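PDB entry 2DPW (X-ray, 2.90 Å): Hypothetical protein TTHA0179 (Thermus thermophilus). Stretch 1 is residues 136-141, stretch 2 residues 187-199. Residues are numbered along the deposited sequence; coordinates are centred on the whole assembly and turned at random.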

ATOM      1  N   ALA A 136       2.314 -15.845   0.581  1.00 50.74           N
ATOM      2  CA  ALA A 136       3.202 -16.321   1.621  1.00 44.60           C
ATOM      3  C   ALA A 136       2.381 -17.193   2.570  1.00 53.37           C
ATOM      4  O   ALA A 136       1.337 -16.772   3.073  1.00 51.96           O
ATOM      5  N   ARG A 137       2.852 -18.412   2.805  1.00 54.75           N
ATOM      6  CA  ARG A 137       2.146 -19.347   3.667  1.00 63.14           C
ATOM      7  C   ARG A 137       2.534 -19.194   5.135  1.00 62.28           C
ATOM      8  O   ARG A 137       3.684 -19.406   5.513  1.00 65.94           O
ATOM      9  N   LEU A 138       1.561 -18.820   5.958  1.00 63.53           N
ATOM     10  CA  LEU A 138       1.779 -18.651   7.391  1.00 60.42           C
ATOM     11  C   LEU A 138       0.937 -19.670   8.124  1.00 54.76           C
ATOM     12  O   LEU A 138      -0.081 -20.125   7.613  1.00 50.56           O
ATOM     13  N   ARG A 139       1.349 -20.025   9.331  1.00 59.56           N
ATOM     14  CA  ARG A 139       0.577 -20.989  10.090  1.00 68.54           C
ATOM     15  C   ARG A 139      -0.885 -20.579  10.119  1.00 61.93           C
ATOM     16  O   ARG A 139      -1.774 -21.423  10.132  1.00 70.10           O
ATOM     17  N   GLU A 140      -1.131 -19.278  10.108  1.00 56.29           N
ATOM     18  CA  GLU A 140      -2.490 -18.777  10.156  1.00 49.66           C
ATOM     19  C   GLU A 140      -3.164 -18.726   8.783  1.00 55.58           C
ATOM     20  O   GLU A 140      -4.361 -18.445   8.683  1.00 54.29           O
ATOM     21  N   GLY A 141      -2.407 -19.008   7.722  1.00 50.41           N
ATOM     22  CA  GLY A 141      -2.997 -18.999   6.396  1.00 42.19           C
ATOM     23  C   GLY A 141      -2.078 -18.667   5.235  1.00 48.90           C
ATOM     24  O   GLY A 141      -0.869 -18.847   5.297  1.00 49.94           O
ATOM     25  N   LYS A 187      11.774 -20.365   7.526  1.00 77.40           N
ATOM     26  CA  LYS A 187      10.540 -20.612   8.243  1.00 78.09           C
ATOM     27  C   LYS A 187       9.310 -20.291   7.421  1.00 81.06           C
ATOM     28  O   LYS A 187       8.455 -21.150   7.241  1.00 86.96           O
ATOM     29  N   LEU A 188       9.205 -19.070   6.913  1.00 83.07           N
ATOM     30  CA  LEU A 188       8.025 -18.734   6.132  1.00 93.03           C
ATOM     31  C   LEU A 188       8.096 -19.307   4.732  1.00 94.36           C
ATOM     32  O   LEU A 188       7.069 -19.649   4.140  1.00 97.75           O
ATOM     33  N   LEU A 189       9.309 -19.411   4.199  1.00 95.33           N
ATOM     34  CA  LEU A 189       9.480 -19.965   2.866  1.00 94.94           C
ATOM     35  C   LEU A 189       8.916 -21.381   2.874  1.00 94.80           C
ATOM     36  O   LEU A 189       8.648 -21.966   1.821  1.00 90.90           O
ATOM     37  N   LEU A 190       8.733 -21.919   4.077  1.00 91.62           N
ATOM     38  CA  LEU A 190       8.180 -23.253   4.249  1.00 90.80           C
ATOM     39  C   LEU A 190       6.740 -23.185   4.774  1.00 94.31           C
ATOM     40  O   LEU A 190       6.000 -24.162   4.684  1.00100.33           O
ATOM     41  N   GLY A 191       6.335 -22.028   5.293  1.00 90.79           N
ATOM     42  CA  GLY A 191       4.995 -21.892   5.839  1.00 86.08           C
ATOM     43  C   GLY A 191       5.127 -22.200   7.309  1.00 86.99           C
ATOM     44  O   GLY A 191       4.194 -22.091   8.106  1.00 91.57           O
ATOM     45  N   ARG A 192       6.344 -22.589   7.652  1.00 84.45           N
ATOM     46  CA  ARG A 192       6.726 -22.963   8.999  1.00 85.12           C
ATOM     47  C   ARG A 192       6.700 -21.765   9.960  1.00 82.06           C
ATOM     48  O   ARG A 192       6.918 -21.903  11.169  1.00 82.96           O
ATOM     49  N   LEU A 193       6.400 -20.594   9.411  1.00 77.40           N
ATOM     50  CA  LEU A 193       6.371 -19.362  10.177  1.00 66.81           C
ATOM     51  C   LEU A 193       4.956 -18.867  10.501  1.00 64.77           C
ATOM     52  O   LEU A 193       3.974 -19.205   9.825  1.00 66.59           O
ATOM     53  N   SER A 194       4.859 -18.048  11.543  1.00 59.41           N
ATOM     54  CA  SER A 194       3.565 -17.505  11.943  1.00 55.68           C
ATOM     55  C   SER A 194       3.466 -15.982  11.898  1.00 53.75           C
ATOM     56  O   SER A 194       4.460 -15.257  11.935  1.00 43.06           O
ATOM     57  N   LEU A 195       2.228 -15.510  11.868  1.00 51.44           N
ATOM     58  CA  LEU A 195       1.937 -14.090  11.790  1.00 53.80           C
ATOM     59  C   LEU A 195       2.536 -13.229  12.910  1.00 49.06           C
ATOM     60  O   LEU A 195       3.094 -12.159  12.642  1.00 43.60           O
ATOM     61  N   ALA A 196       2.430 -13.680  14.155  1.00 45.22           N
ATOM     62  CA  ALA A 196       2.981 -12.890  15.256  1.00 49.32           C
ATOM     63  C   ALA A 196       4.500 -12.884  15.193  1.00 52.74           C
ATOM     64  O   ALA A 196       5.150 -11.943  15.653  1.00 51.92           O
ATOM     65  N   GLU A 197       5.066 -13.945  14.622  1.00 53.73           N
ATOM     66  CA  GLU A 197       6.511 -14.039  14.490  1.00 44.77           C
ATOM     67  C   GLU A 197       6.934 -12.970  13.506  1.00 41.41           C
ATOM     68  O   GLU A 197       7.909 -12.252  13.724  1.00 39.11           O
ATOM     69  N   VAL A 198       6.184 -12.876  12.416  1.00 30.10           N
ATOM     70  CA  VAL A 198       6.448 -11.883  11.392  1.00 36.01           C
ATOM     71  C   VAL A 198       6.395 -10.492  12.039  1.00 46.44           C
ATOM     72  O   VAL A 198       7.353  -9.711  11.958  1.00 37.09           O
ATOM     73  N   GLU A 199       5.271 -10.204  12.698  1.00 42.76           N
ATOM     74  CA  GLU A 199       5.060  -8.926  13.362  1.00 39.47           C
ATOM     75  C   GLU A 199       6.130  -8.591  14.395  1.00 38.96           C
ATOM     76  O   GLU A 199       6.645  -7.475  14.432  1.00 45.29           O
TER

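What holds the turn of the first stretch against the start of the second helix? Two hydrogen bonds cross the contact. Arg 139 N donates to Leu 193 O at 2.8 Å, and Leu 195 N donates to Glu 140 OE1, also at 2.8 Å and nearly straight. Glu 140 lies inside the type I turn from Leu 138 to Gly 141, and its CA-to-CB bond points toward the second stretch. With chi1 in m and chi2 at 92°, the chain folds its carboxylate over the first turn of the helix. The same carboxylate lies against aliphatic atoms: Glu 140 OE1 is 3.4 Å from Ser 194 CB, and Glu 140 OE2 is 3.2 Å from Leu 195 CB.

How does Glu 197 tie charge and helix cap together? Its side chain (chi1 m, chi2 t) turns back toward Ser 194, the N-cap residue, and Ser 194 N donates to Glu 197 OE1 at 2.6 Å. In return, Glu 197 N makes a weak capping bond to Ser 194 OG at 3.4 Å. Across the contact, Arg 139 NH2 forms a salt bridge with Glu 197 OE1 at 3.3 Å, while Lys 187 NZ forms another with Glu 197 OE2 at 3.4 Å.

What do the two arginines of the first stretch do besides carry charge? Arg 139 leaves its CA sideways, with chi1 m and chi2 t, and lays one face of its guanidinium over Ser 194 CB. Arg 137 (m, t, p) also starts sideways, but its end comes nearer the second stretch. There Arg 137 NH1 approaches Leu 190 O to 3.1 Å, at an angle too poor for a hydrogen bond. Gly 191 leaves room for this guanidinium: an ideal CB on Gly 191 would sit 2.5 Å from Arg 137 NH1, a clash, and its positive phi already favours glycine.

Where is the apolar packing? It centres on Leu 138, whose m, t rotamer carries its methyls to the helix: CD1 lies 3.6 Å from Leu 195 CD1, and CD2 lies 4.0 Å from Val 198 CG2. Leu 195 adopts t, p, and the CA-to-CB bond of Val 198 (chi1 t) points toward the first stretch. The CA-to-CB bond of Leu 193 points away; its contacts here are made by its carbonyl, and Leu 193 O also receives a CA-H...O contact from Leu 138 CA at 3.3 Å.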

ATOM      1  CB  ALA A 136       3.796 -15.159   2.357  1.00 43.49           C
ATOM      2  CB  ARG A 137       2.417 -20.786   3.207  1.00 67.85           C
ATOM      3  CG  ARG A 137       2.087 -21.056   1.742  1.00 64.45           C
ATOM      4  CD  ARG A 137       2.450 -22.481   1.313  1.00 81.03           C
ATOM      5  NE  ARG A 137       1.585 -23.506   1.905  1.00 90.44           N
ATOM      6  CZ  ARG A 137       1.968 -24.379   2.837  1.00 89.45           C
ATOM      7  NH1 ARG A 137       3.213 -24.361   3.301  1.00 84.06           N
ATOM      8  NH2 ARG A 137       1.103 -25.272   3.306  1.00 84.09           N
ATOM      9  CB  LEU A 138       1.353 -17.255   7.847  1.00 61.65           C
ATOM     10  CG  LEU A 138       2.079 -16.067   7.230  1.00 58.25           C
ATOM     11  CD1 LEU A 138       1.560 -14.787   7.862  1.00 57.73           C
ATOM     12  CD2 LEU A 138       3.576 -16.209   7.453  1.00 72.10           C
ATOM     13  CB  ARG A 139       1.104 -21.101  11.518  1.00 71.47           C
ATOM     14  CG  ARG A 139       2.374 -21.905  11.629  1.00 75.08           C
ATOM     15  CD  ARG A 139       2.704 -22.138  13.077  1.00 80.31           C
ATOM     16  NE  ARG A 139       4.068 -21.725  13.382  1.00 92.42           N
ATOM     17  CZ  ARG A 139       4.587 -21.718  14.606  1.00 95.98           C
ATOM     18  NH1 ARG A 139       3.856 -22.103  15.646  1.00 97.37           N
ATOM     19  NH2 ARG A 139       5.840 -21.324  14.789  1.00 94.62           N
ATOM     20  CB  GLU A 140      -2.505 -17.400  10.832  1.00 57.81           C
ATOM     21  CG  GLU A 140      -2.017 -17.421  12.293  1.00 53.88           C
ATOM     22  CD  GLU A 140      -0.515 -17.147  12.463  1.00 70.97           C
ATOM     23  OE1 GLU A 140       0.291 -17.579  11.599  1.00 67.92           O
ATOM     24  OE2 GLU A 140      -0.141 -16.506  13.480  1.00 65.43           O
ATOM     25  CB  LYS A 187      10.500 -19.823   9.545  1.00 75.17           C
ATOM     26  CG  LYS A 187      11.103 -20.538  10.727  1.00 72.41           C
ATOM     27  CD  LYS A 187      10.809 -19.746  11.986  1.00 78.99           C
ATOM     28  CE  LYS A 187      11.559 -20.287  13.185  1.00 83.46           C
ATOM     29  NZ  LYS A 187      11.421 -19.380  14.358  1.00 76.78           N
ATOM     30  CB  LEU A 188       7.813 -17.221   6.071  1.00 96.49           C
ATOM     31  CG  LEU A 188       8.845 -16.261   5.479  1.00 98.86           C
ATOM     32  CD1 LEU A 188       9.140 -16.583   4.024  1.00101.36           C
ATOM     33  CD2 LEU A 188       8.281 -14.849   5.596  1.00107.12           C
ATOM     34  CB  LEU A 189      10.959 -19.978   2.469  1.00 95.89           C
ATOM     35  CG  LEU A 189      11.603 -18.644   2.080  1.00 90.72           C
ATOM     36  CD1 LEU A 189      13.037 -18.887   1.629  1.00 89.51           C
ATOM     37  CD2 LEU A 189      10.809 -17.996   0.957  1.00 85.60           C
ATOM     38  CB  LEU A 190       9.044 -24.059   5.220  1.00 86.85           C
ATOM     39  CG  LEU A 190      10.541 -24.084   4.909  1.00 90.65           C
ATOM     40  CD1 LEU A 190      11.246 -24.943   5.946  1.00 89.56           C
ATOM     41  CD2 LEU A 190      10.785 -24.618   3.499  1.00 84.76           C
ATOM     42  CB  ARG A 192       8.123 -23.578   8.913  1.00 81.17           C
ATOM     43  CG  ARG A 192       8.737 -23.953  10.218  1.00 95.84           C
ATOM     44  CD  ARG A 192       8.074 -25.169  10.828  1.00102.82           C
ATOM     45  NE  ARG A 192       8.623 -25.520  12.142  1.00113.87           N
ATOM     46  CZ  ARG A 192       9.722 -25.019  12.711  1.00117.43           C
ATOM     47  NH1 ARG A 192      10.079 -25.460  13.916  1.00120.51           N
ATOM     48  NH2 ARG A 192      10.463 -24.094  12.110  1.00112.80           N
ATOM     49  CB  LEU A 193       7.134 -18.292   9.397  1.00 58.74           C
ATOM     50  CG  LEU A 193       7.309 -16.902  10.016  1.00 55.25           C
ATOM     51  CD1 LEU A 193       8.222 -16.971  11.230  1.00 62.65           C
ATOM     52  CD2 LEU A 193       7.888 -15.943   8.988  1.00 46.73           C
ATOM     53  CB  SER A 194       3.193 -17.966  13.347  1.00 48.09           C
ATOM     54  OG  SER A 194       3.720 -17.075  14.313  1.00 44.00           O
ATOM     55  CB  LEU A 195       0.421 -13.906  11.714  1.00 52.85           C
ATOM     56  CG  LEU A 195      -0.153 -12.575  11.240  1.00 56.56           C
ATOM     57  CD1 LEU A 195       0.555 -12.100   9.977  1.00 55.52           C
ATOM     58  CD2 LEU A 195      -1.631 -12.764  10.990  1.00 42.71           C
ATOM     59  CB  ALA A 196       2.522 -13.437  16.589  1.00 29.11           C
ATOM     60  CB  GLU A 197       6.915 -15.410  13.966  1.00 46.10           C
ATOM     61  CG  GLU A 197       6.712 -16.535  14.953  1.00 53.60           C
ATOM     62  CD  GLU A 197       7.209 -17.866  14.416  1.00 66.05           C
ATOM     63  OE1 GLU A 197       6.572 -18.423  13.488  1.00 66.98           O
ATOM     64  OE2 GLU A 197       8.248 -18.348  14.913  1.00 64.72           O
ATOM     65  CB  VAL A 198       5.384 -11.965  10.288  1.00 34.04           C
ATOM     66  CG1 VAL A 198       5.710 -10.999   9.186  1.00 25.92           C
ATOM     67  CG2 VAL A 198       5.299 -13.382   9.755  1.00 40.24           C
ATOM     68  CB  GLU A 199       3.702  -8.908  14.053  1.00 33.21           C
ATOM     69  CG  GLU A 199       2.512  -8.861  13.147  1.00 47.79           C
ATOM     70  CD  GLU A 199       1.222  -9.000  13.922  1.00 55.74           C
ATOM     71  OE1 GLU A 199       0.970 -10.104  14.458  1.00 63.12           O
ATOM     72  OE2 GLU A 199       0.470  -8.008  14.008  1.00 54.45           O
TER